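Local coordinates for protein TRAP dicarboxylate transporter-DctP subunit (PDB 4PE3) that probably captures a solute, perhaps a dicarboxylate, in the periplasm and delivers it to the membrane subunits of a TRAP transporter, at residues L108-A117 / R305-W316; L154-L163 / I228-H238. All coordinates share one frame; numbering follows the deposited sequence.

Overall arrangement
From the N terminus, the chain passes through strands 32-37, 65-69 and 91-95 before helix 104-110 and the turn behind it. Interaction 1 closes the longer loop, bringing 108-117 against helix 302-320, 188 residues further on. Interaction 2 falls wholly within that loop. It pairs the edge strand 157-159 with the irregular segment 228-238, across a gap of 65 residues. The two contacts do not cross. Their centres are about 17 Å apart, and they touch directly: R305 of interaction 1 reaches the carbonyl oxygens of P235 and G236 in interaction 2. Together they join helix 302-320, the turn after helix 104-110 and the edge of the four-stranded sheet.

Interaction 1 (L108-A117 / R305-W316); sequences LIANPVGAWA and RAKFRGIARGEW
The W316 indole is held between its own helix and the opposing turn. P112 CB lies over one face. The other face is covered by R313 CA and A312 O of the same helix. At the ring edge, W316 NE1 donates to V113 O at 2.9 Å. The bond is bent (141°), although V113 O lies near the ring plane. A115 CB meets W316 CZ2. L108 CD1 touches W316 CD1 at 4.0 Å.

The F308 ring turns its edge to G114 CA, 3.6 Å from F308 CE2. G114 is the third residue of the type II turn P112-A115, with phi 95°; a side chain there would clash with F308 and jam against the preceding carbonyl.

The R309 guanidinium meets A115 O at its edge. R309 NE donates to A115 O at 2.8 Å from above the carbonyl plane, nearly straight (163°), and NH2 adds a weak bond. The extended chain, CG to NE, carries the group there. R305 NH1 packs on A117 CB at 3.8 Å and reaches W116 O through a water. R305 also hydrogen-bonds P235 O through NH2 and G236 O through NH1.

The contact is a buried type II turn packed on helix 302-320, with W316 and R309 taking two of its carbonyls. Helix 324-339 packs on P112, W116 and W316, helix 180-187 on V113 and F308, and helix 119-128 on W116 and R309.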
loop_
_atom_site.group_PDB
_atom_site.type_symbol
_atom_site.label_atom_id
_atom_site.label_comp_id
_atom_site.label_asym_id
_atom_site.label_seq_id
_atom_site.Cartn_x
_atom_site.Cartn_y
_atom_site.Cartn_z
ATOM N N LEU A 108 8.198 -4.970 5.572
ATOM C CA LEU A 108 8.840 -3.676 5.421
ATOM C C LEU A 108 8.671 -3.086 4.013
ATOM O O LEU A 108 8.297 -1.922 3.854
ATOM C CB LEU A 108 10.324 -3.741 5.814
ATOM C CG LEU A 108 11.067 -2.417 5.676
ATOM C CD1 LEU A 108 10.495 -1.367 6.628
ATOM C CD2 LEU A 108 12.568 -2.595 5.913
ATOM N N ILE A 109 8.913 -3.880 2.976
ATOM C CA ILE A 109 8.752 -3.357 1.627
ATOM C C ILE A 109 7.265 -3.099 1.301
ATOM O O ILE A 109 6.939 -2.195 0.531
ATOM C CB ILE A 109 9.362 -4.297 0.553
ATOM C CG1 ILE A 109 9.579 -3.516 -0.730
ATOM C CG2 ILE A 109 8.491 -5.566 0.321
ATOM C CD1 ILE A 109 10.363 -4.298 -1.780
ATOM N N ALA A 110 6.365 -3.867 1.910
ATOM C CA ALA A 110 4.950 -3.769 1.573
ATOM C C ALA A 110 4.350 -2.473 2.088
ATOM O O ALA A 110 3.434 -1.896 1.492
ATOM C CB ALA A 110 4.188 -4.940 2.135
ATOM N N ASN A 111 4.848 -1.988 3.215
ATOM C CA ASN A 111 4.339 -0.729 3.772
ATOM C C ASN A 111 5.356 -0.139 4.727
ATOM O O ASN A 111 5.248 -0.310 5.949
ATOM C CB ASN A 111 2.998 -0.957 4.465
ATOM C CG ASN A 111 2.174 0.312 4.595
ATOM O OD1 ASN A 111 2.590 1.397 4.235
ATOM N ND2 ASN A 111 0.958 0.160 5.121
ATOM N N PRO A 112 6.382 0.496 4.169
ATOM C CA PRO A 112 7.398 1.115 5.018
ATOM C C PRO A 112 6.826 2.411 5.567
ATOM O O PRO A 112 6.835 3.449 4.908
ATOM C CB PRO A 112 8.553 1.364 4.061
ATOM C CG PRO A 112 7.896 1.505 2.714
ATOM C CD PRO A 112 6.687 0.630 2.735
ATOM N N VAL A 113 6.223 2.271 6.735
ATOM C CA VAL A 113 5.385 3.304 7.323
ATOM C C VAL A 113 6.113 4.634 7.316
ATOM O O VAL A 113 7.236 4.741 7.803
ATOM C CB VAL A 113 5.003 2.886 8.753
ATOM C CG1 VAL A 113 4.275 4.006 9.465
ATOM C CG2 VAL A 113 4.159 1.617 8.741
ATOM N N GLY A 114 5.492 5.633 6.713
ATOM C CA GLY A 114 6.008 6.986 6.703
ATOM C C GLY A 114 6.842 7.378 5.488
ATOM O O GLY A 114 7.197 8.536 5.295
ATOM N N ALA A 115 7.174 6.411 4.648
ATOM C CA ALA A 115 8.030 6.702 3.509
ATOM C C ALA A 115 7.393 7.580 2.437
ATOM O O ALA A 115 8.090 8.320 1.750
ATOM C CB ALA A 115 8.491 5.409 2.873
ATOM N N TRP A 116 6.077 7.468 2.264
ATOM C CA TRP A 116 5.433 7.984 1.058
ATOM C C TRP A 116 4.392 9.076 1.338
ATOM O O TRP A 116 3.673 9.024 2.331
ATOM C CB TRP A 116 4.739 6.851 0.279
ATOM C CG TRP A 116 5.587 5.627 0.079
ATOM C CD1 TRP A 116 5.270 4.355 0.440
ATOM C CD2 TRP A 116 6.886 5.570 -0.509
ATOM N NE1 TRP A 116 6.290 3.511 0.124
ATOM C CE2 TRP A 116 7.283 4.221 -0.490
ATOM C CE3 TRP A 116 7.741 6.517 -1.070
ATOM C CZ2 TRP A 116 8.505 3.802 -0.975
ATOM C CZ3 TRP A 116 8.967 6.084 -1.578
ATOM C CH2 TRP A 116 9.330 4.739 -1.527
ATOM N N ALA A 117 4.342 10.046 0.430
ATOM C CA ALA A 117 3.364 11.139 0.464
ATOM C C ALA A 117 2.435 11.086 -0.744
ATOM O O ALA A 117 1.502 11.884 -0.852
ATOM C CB ALA A 117 4.081 12.466 0.506
ATOM N N ARG A 305 6.951 16.138 6.473
ATOM C CA ARG A 305 6.931 14.773 5.979
ATOM C C ARG A 305 8.325 14.150 6.045
ATOM O O ARG A 305 8.486 12.981 6.398
ATOM C CB ARG A 305 6.364 14.752 4.566
ATOM C CG ARG A 305 4.869 15.110 4.543
ATOM C CD ARG A 305 4.339 15.178 3.155
ATOM N NE ARG A 305 2.956 15.651 3.139
ATOM C CZ ARG A 305 1.873 14.891 3.283
ATOM N NH1 ARG A 305 2.005 13.590 3.423
ATOM N NH2 ARG A 305 0.674 15.461 3.237
ATOM N N ALA A 306 9.353 14.933 5.705
ATOM C CA ALA A 306 10.739 14.454 5.824
ATOM C C ALA A 306 11.086 14.174 7.290
ATOM O O ALA A 306 11.767 13.200 7.586
ATOM C CB ALA A 306 11.720 15.467 5.227
ATOM N N LYS A 307 10.601 15.007 8.202
ATOM C CA LYS A 307 10.803 14.753 9.619
ATOM C C LYS A 307 10.119 13.438 10.029
ATOM O O LYS A 307 10.679 12.644 10.779
ATOM C CB LYS A 307 10.308 15.944 10.451
ATOM C CG LYS A 307 11.308 17.092 10.472
ATOM C CD LYS A 307 10.675 18.415 10.901
ATOM C CE LYS A 307 9.973 18.294 12.212
ATOM N NZ LYS A 307 9.391 19.618 12.623
ATOM N N PHE A 308 8.908 13.199 9.533
ATOM C CA PHE A 308 8.221 11.951 9.857
ATOM C C PHE A 308 8.997 10.735 9.321
ATOM O O PHE A 308 9.147 9.734 10.019
ATOM C CB PHE A 308 6.778 11.958 9.364
ATOM C CG PHE A 308 5.957 10.853 9.947
ATOM C CD1 PHE A 308 5.419 10.969 11.223
ATOM C CD2 PHE A 308 5.734 9.686 9.234
ATOM C CE1 PHE A 308 4.659 9.934 11.770
ATOM C CE2 PHE A 308 4.976 8.650 9.777
ATOM C CZ PHE A 308 4.443 8.770 11.039
ATOM N N ARG A 309 9.545 10.851 8.118
ATOM C CA ARG A 309 10.408 9.779 7.601
ATOM C C ARG A 309 11.573 9.465 8.522
ATOM O O ARG A 309 11.938 8.313 8.717
ATOM C CB ARG A 309 11.003 10.115 6.235
ATOM C CG ARG A 309 9.983 10.196 5.159
ATOM C CD ARG A 309 10.621 10.238 3.784
ATOM N NE ARG A 309 9.548 10.391 2.827
ATOM C CZ ARG A 309 9.006 11.548 2.462
ATOM N NH1 ARG A 309 9.514 12.698 2.894
ATOM N NH2 ARG A 309 7.975 11.539 1.619
ATOM N N GLY A 310 12.165 10.510 9.074
ATOM C CA GLY A 310 13.317 10.339 9.937
ATOM C C GLY A 310 12.957 9.605 11.212
ATOM O O GLY A 310 13.709 8.770 11.698
ATOM N N ILE A 311 11.790 9.903 11.765
ATOM C CA ILE A 311 11.356 9.179 12.944
ATOM C C ILE A 311 11.088 7.722 12.563
ATOM O O ILE A 311 11.500 6.802 13.252
ATOM C CB ILE A 311 10.101 9.818 13.556
ATOM C CG1 ILE A 311 10.499 11.103 14.269
ATOM C CG2 ILE A 311 9.452 8.885 14.545
ATOM C CD1 ILE A 311 9.671 12.277 13.897
ATOM N N ALA A 312 10.386 7.528 11.458
ATOM C CA ALA A 312 10.008 6.194 11.019
ATOM C C ALA A 312 11.243 5.343 10.715
ATOM O O ALA A 312 11.266 4.136 10.991
ATOM C CB ALA A 312 9.115 6.302 9.806
ATOM N N ARG A 313 12.268 5.984 10.175
ATOM C CA ARG A 313 13.495 5.284 9.781
ATOM C C ARG A 313 14.105 4.530 10.956
ATOM O O ARG A 313 14.638 3.441 10.793
ATOM C CB ARG A 313 14.510 6.264 9.202
ATOM C CG ARG A 313 15.805 5.601 8.666
ATOM C CD ARG A 313 17.017 6.500 8.885
ATOM N NE ARG A 313 17.171 6.858 10.290
ATOM C CZ ARG A 313 17.634 6.044 11.237
ATOM N NH1 ARG A 313 18.004 4.816 10.934
ATOM N NH2 ARG A 313 17.717 6.471 12.495
ATOM N N GLY A 314 14.062 5.120 12.145
ATOM C CA GLY A 314 14.558 4.431 13.321
ATOM C C GLY A 314 13.844 3.106 13.549
ATOM O O GLY A 314 14.435 2.125 13.998
ATOM N N GLU A 315 12.559 3.065 13.224
ATOM C CA GLU A 315 11.796 1.826 13.326
ATOM C C GLU A 315 12.074 0.898 12.147
ATOM O O GLU A 315 12.157 -0.309 12.342
ATOM C CB GLU A 315 10.299 2.094 13.505
ATOM C CG GLU A 315 10.004 2.795 14.823
ATOM C CD GLU A 315 10.439 1.987 16.035
ATOM O OE1 GLU A 315 10.050 0.795 16.126
ATOM O OE2 GLU A 315 11.126 2.551 16.915
ATOM N N TRP A 316 12.215 1.442 10.939
ATOM C CA TRP A 316 12.610 0.591 9.803
ATOM C C TRP A 316 13.929 -0.118 10.113
ATOM O O TRP A 316 14.097 -1.287 9.750
ATOM C CB TRP A 316 12.782 1.382 8.504
ATOM C CG TRP A 316 11.639 2.241 8.055
ATOM C CD1 TRP A 316 10.312 2.167 8.420
ATOM C CD2 TRP A 316 11.747 3.357 7.172
ATOM N NE1 TRP A 316 9.609 3.148 7.791
ATOM C CE2 TRP A 316 10.460 3.906 7.029
ATOM C CE3 TRP A 316 12.815 3.951 6.489
ATOM C CZ2 TRP A 316 10.213 5.022 6.236
ATOM C CZ3 TRP A 316 12.575 5.055 5.711
ATOM C CH2 TRP A 316 11.275 5.585 5.587
HETATM O O HOH W 1 4.244 11.715 3.744
#

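Interaction 2 (L154-L163 / I228-H238). With ZN (zinc ion), chain F; EDO (1,2-ethanediol), chain D.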
loop_
_atom_site.group_PDB
_atom_site.type_symbol
_atom_site.label_atom_id
_atom_site.label_comp_id
_atom_site.label_asym_id
_atom_site.label_seq_id
_atom_site.Cartn_x
_atom_site.Cartn_y
_atom_site.Cartn_z
ATOM N N LEU A 154 -2.921 5.532 -0.813
ATOM C CA LEU A 154 -2.340 6.202 0.349
ATOM C C LEU A 154 -3.487 6.573 1.277
ATOM O O LEU A 154 -4.451 7.237 0.844
ATOM C CB LEU A 154 -1.590 7.441 -0.095
ATOM C CG LEU A 154 -1.065 8.349 1.005
ATOM C CD1 LEU A 154 -0.097 7.626 1.930
ATOM C CD2 LEU A 154 -0.442 9.593 0.373
ATOM N N GLU A 155 -3.425 6.118 2.521
ATOM C CA GLU A 155 -4.471 6.424 3.503
ATOM C C GLU A 155 -4.402 7.878 3.909
ATOM O O GLU A 155 -3.323 8.476 3.870
ATOM C CB GLU A 155 -4.329 5.521 4.728
ATOM C CG GLU A 155 -4.510 4.014 4.433
ATOM C CD GLU A 155 -4.776 3.206 5.681
ATOM O OE1 GLU A 155 -4.711 3.751 6.777
ATOM O OE2 GLU A 155 -5.036 1.984 5.575
ATOM N N ALA A 156 -5.544 8.453 4.280
ATOM C CA ALA A 156 -5.569 9.756 4.934
ATOM C C ALA A 156 -5.653 9.550 6.434
ATOM O O ALA A 156 -6.120 8.519 6.895
ATOM C CB ALA A 156 -6.754 10.547 4.445
ATOM N N PHE A 157 -5.206 10.534 7.210
ATOM C CA PHE A 157 -5.234 10.415 8.659
ATOM C C PHE A 157 -6.508 11.051 9.182
ATOM O O PHE A 157 -6.927 12.096 8.696
ATOM C CB PHE A 157 -4.004 11.156 9.236
ATOM C CG PHE A 157 -3.624 10.747 10.644
ATOM C CD1 PHE A 157 -3.364 9.433 10.951
ATOM C CD2 PHE A 157 -3.472 11.687 11.638
ATOM C CE1 PHE A 157 -3.001 9.042 12.232
ATOM C CE2 PHE A 157 -3.104 11.315 12.929
ATOM C CZ PHE A 157 -2.854 9.982 13.215
ATOM N N VAL A 158 -7.038 10.455 10.242
ATOM C CA VAL A 158 -8.208 10.955 10.955
ATOM C C VAL A 158 -7.708 11.598 12.254
ATOM O O VAL A 158 -6.956 10.967 12.996
ATOM C CB VAL A 158 -9.165 9.806 11.288
ATOM C CG1 VAL A 158 -10.293 10.290 12.228
ATOM C CG2 VAL A 158 -9.725 9.190 10.012
ATOM N N SER A 159 -8.095 12.841 12.520
ATOM C CA SER A 159 -7.695 13.485 13.765
ATOM C C SER A 159 -8.717 14.511 14.224
ATOM O O SER A 159 -9.200 15.300 13.427
ATOM C CB SER A 159 -6.304 14.149 13.642
ATOM O OG SER A 159 -5.941 14.703 14.895
ATOM N N LYS A 160 -9.000 14.510 15.526
ATOM C CA LYS A 160 -9.841 15.510 16.169
ATOM C C LYS A 160 -9.072 16.772 16.518
ATOM O O LYS A 160 -9.679 17.822 16.716
ATOM C CB LYS A 160 -10.410 14.995 17.495
ATOM C CG LYS A 160 -11.397 13.894 17.401
ATOM C CD LYS A 160 -11.767 13.324 18.773
ATOM C CE LYS A 160 -12.605 14.298 19.604
ATOM N NZ LYS A 160 -13.283 13.567 20.714
ATOM N N VAL A 161 -7.737 16.651 16.631
ATOM C CA VAL A 161 -6.872 17.739 17.064
ATOM C C VAL A 161 -6.054 18.246 15.879
ATOM O O VAL A 161 -5.737 17.494 14.957
ATOM C CB VAL A 161 -5.940 17.315 18.236
ATOM C CG1 VAL A 161 -6.758 16.958 19.479
ATOM C CG2 VAL A 161 -5.012 16.162 17.844
ATOM N N PRO A 162 -5.727 19.538 15.875
ATOM C CA PRO A 162 -4.981 20.064 14.726
ATOM C C PRO A 162 -3.529 19.602 14.702
ATOM O O PRO A 162 -2.785 19.902 15.644
ATOM C CB PRO A 162 -5.053 21.575 14.929
ATOM C CG PRO A 162 -5.314 21.755 16.408
ATOM C CD PRO A 162 -6.124 20.586 16.829
ATOM N N LEU A 163 -3.156 18.874 13.651
ATOM C CA LEU A 163 -1.801 18.394 13.444
ATOM C C LEU A 163 -1.226 19.011 12.185
ATOM O O LEU A 163 -1.667 18.709 11.074
ATOM C CB LEU A 163 -1.815 16.881 13.285
ATOM C CG LEU A 163 -2.537 16.081 14.372
ATOM C CD1 LEU A 163 -2.624 14.644 13.916
ATOM C CD2 LEU A 163 -1.862 16.167 15.751
ATOM N N ILE A 228 -16.754 13.988 12.845
ATOM C CA ILE A 228 -16.574 13.931 14.292
ATOM C C ILE A 228 -15.142 14.302 14.723
ATOM O O ILE A 228 -14.914 14.654 15.887
ATOM C CB ILE A 228 -16.990 12.559 14.872
ATOM C CG1 ILE A 228 -16.120 11.434 14.356
ATOM C CG2 ILE A 228 -18.471 12.284 14.554
ATOM C CD1 ILE A 228 -16.366 10.115 15.072
ATOM N N ALA A 229 -14.221 14.294 13.767
ATOM C CA ALA A 229 -12.793 14.547 14.000
ATOM C C ALA A 229 -12.347 15.461 12.869
ATOM O O ALA A 229 -11.933 15.009 11.804
ATOM C CB ALA A 229 -12.030 13.239 14.007
ATOM N N PRO A 230 -12.492 16.780 13.062
ATOM C CA PRO A 230 -12.498 17.708 11.926
ATOM C C PRO A 230 -11.123 18.271 11.522
ATOM O O PRO A 230 -11.078 19.313 10.893
ATOM C CB PRO A 230 -13.458 18.815 12.400
ATOM C CG PRO A 230 -13.296 18.818 13.878
ATOM C CD PRO A 230 -13.026 17.407 14.297
ATOM N N HIS A 231 -10.059 17.524 11.783
ATOM C CA HIS A 231 -8.714 17.904 11.371
ATOM C C HIS A 231 -7.978 16.770 10.671
ATOM O O HIS A 231 -6.881 16.370 11.072
ATOM C CB HIS A 231 -7.902 18.356 12.591
ATOM C CG HIS A 231 -8.324 19.678 13.130
ATOM N ND1 HIS A 231 -8.148 20.850 12.432
ATOM C CD2 HIS A 231 -8.933 20.013 14.290
ATOM C CE1 HIS A 231 -8.622 21.857 13.142
ATOM N NE2 HIS A 231 -9.115 21.374 14.265
ATOM N N PRO A 232 -8.548 16.244 9.582
ATOM C CA PRO A 232 -7.819 15.210 8.837
ATOM C C PRO A 232 -6.509 15.706 8.238
ATOM O O PRO A 232 -6.363 16.905 7.975
ATOM C CB PRO A 232 -8.805 14.842 7.722
ATOM C CG PRO A 232 -9.638 16.066 7.530
ATOM C CD PRO A 232 -9.810 16.611 8.932
ATOM N N VAL A 233 -5.578 14.776 8.009
ATOM C CA VAL A 233 -4.379 15.072 7.253
ATOM C C VAL A 233 -4.492 14.351 5.924
ATOM O O VAL A 233 -4.614 13.115 5.862
ATOM C CB VAL A 233 -3.093 14.682 8.001
ATOM C CG1 VAL A 233 -1.859 15.132 7.222
ATOM C CG2 VAL A 233 -3.047 15.311 9.379
ATOM N N TYR A 234 -4.444 15.133 4.848
ATOM C CA TYR A 234 -4.568 14.638 3.494
ATOM C C TYR A 234 -3.708 15.496 2.572
ATOM O O TYR A 234 -3.825 16.733 2.608
ATOM C CB TYR A 234 -6.041 14.715 3.026
ATOM C CG TYR A 234 -6.129 14.381 1.565
ATOM C CD1 TYR A 234 -6.136 13.056 1.147
ATOM C CD2 TYR A 234 -6.128 15.373 0.600
ATOM C CE1 TYR A 234 -6.148 12.719 -0.206
ATOM C CE2 TYR A 234 -6.141 15.058 -0.767
ATOM C CZ TYR A 234 -6.162 13.729 -1.161
ATOM O OH TYR A 234 -6.158 13.452 -2.517
ATOM N N PRO A 235 -2.841 14.875 1.746
ATOM C CA PRO A 235 -2.564 13.446 1.704
ATOM C C PRO A 235 -2.028 12.936 3.017
ATOM O O PRO A 235 -1.428 13.693 3.787
ATOM C CB PRO A 235 -1.508 13.337 0.591
ATOM C CG PRO A 235 -1.805 14.475 -0.287
ATOM C CD PRO A 235 -2.124 15.588 0.684
ATOM N N GLY A 236 -2.303 11.685 3.330
ATOM C CA GLY A 236 -1.751 11.082 4.523
ATOM C C GLY A 236 -0.235 10.959 4.489
ATOM O O GLY A 236 0.418 11.252 3.482
ATOM N N PHE A 237 0.315 10.484 5.596
ATOM C CA PHE A 237 1.763 10.486 5.781
ATOM C C PHE A 237 2.303 9.166 6.303
ATOM O O PHE A 237 3.476 9.105 6.678
ATOM C CB PHE A 237 2.190 11.621 6.736
ATOM C CG PHE A 237 1.499 11.582 8.060
ATOM C CD1 PHE A 237 1.963 10.769 9.062
ATOM C CD2 PHE A 237 0.356 12.342 8.290
ATOM C CE1 PHE A 237 1.329 10.703 10.276
ATOM C CE2 PHE A 237 -0.305 12.261 9.493
ATOM C CZ PHE A 237 0.172 11.435 10.487
ATOM N N HIS A 238 1.508 8.093 6.325
ATOM C CA HIS A 238 2.009 6.909 6.996
ATOM C C HIS A 238 1.707 5.534 6.425
ATOM O O HIS A 238 2.470 4.614 6.700
ATOM C CB HIS A 238 1.655 6.937 8.476
ATOM C CG HIS A 238 0.346 6.303 8.782
ATOM N ND1 HIS A 238 -0.860 6.940 8.590
ATOM C CD2 HIS A 238 0.053 5.064 9.239
ATOM C CE1 HIS A 238 -1.841 6.114 8.906
ATOM N NE2 HIS A 238 -1.313 4.974 9.317
HETATM ZN ZN ZN F . -5.134 1.956 7.712
HETATM C C1 EDO D . -4.538 10.408 -3.516
HETATM O O1 EDO D . -5.828 10.900 -3.128
HETATM C C2 EDO D . -3.710 10.013 -2.295
HETATM O O2 EDO D . -3.353 11.168 -1.549
HETATM O O HOH W 2 -3.861 10.445 1.172
HETATM O O HOH W 3 -1.305 7.461 5.486
HETATM O O HOH W 4 -10.207 13.433 10.517
HETATM O O HOH W 5 -15.456 13.015 18.252
HETATM O O HOH W 6 -4.535 17.478 11.715
HETATM O O HOH W 7 -3.131 1.349 7.559
HETATM O O HOH W 8 -6.113 0.221 7.862
#
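Backbone bonds join F157 and V233 as an antiparallel hydrogen-bonded pair, a single bridge on the sheet's edge strand. F157 N donates to V233 O at 3.0 Å, and V233 N returns a bond to F157 O. H231 N donates to S159 O at 2.9 Å. G236 brings its CA to 3.1 Å from E155 O in a CA-H...O contact, and a side chain there would clash.

F157, F237 and H238 form an aromatic cluster beside this bridge. F157 CG is anti to the backbone N (chi1 -160°), which turns the ring toward F237. The edge of F237 meets one face of F157, with CZ over the ring centre and the planes at 57°. H238 CE1 approaches F157 CD1 at 4.2 Å. P162 CB sits over the H231 ring, 4.0 Å from its centroid, in a CH-pi contact, while K160 O lies at the ring edge. Replacing H231 by an alanine is likely to leave P162 without the ring face under it and H298 without its hydrogen-bond partner.

At the metal, both carboxylate oxygens of E155 bind a zinc ion at 2.1 Å, with two waters, D213 and Y214. D213 OD2 also hydrogen-bonds H238 NE2.

Strand 211-213 lies on the other side of strand 157-159. Helices 200-206 and 217-223 pack on V158, and helix 257-291 on Y234.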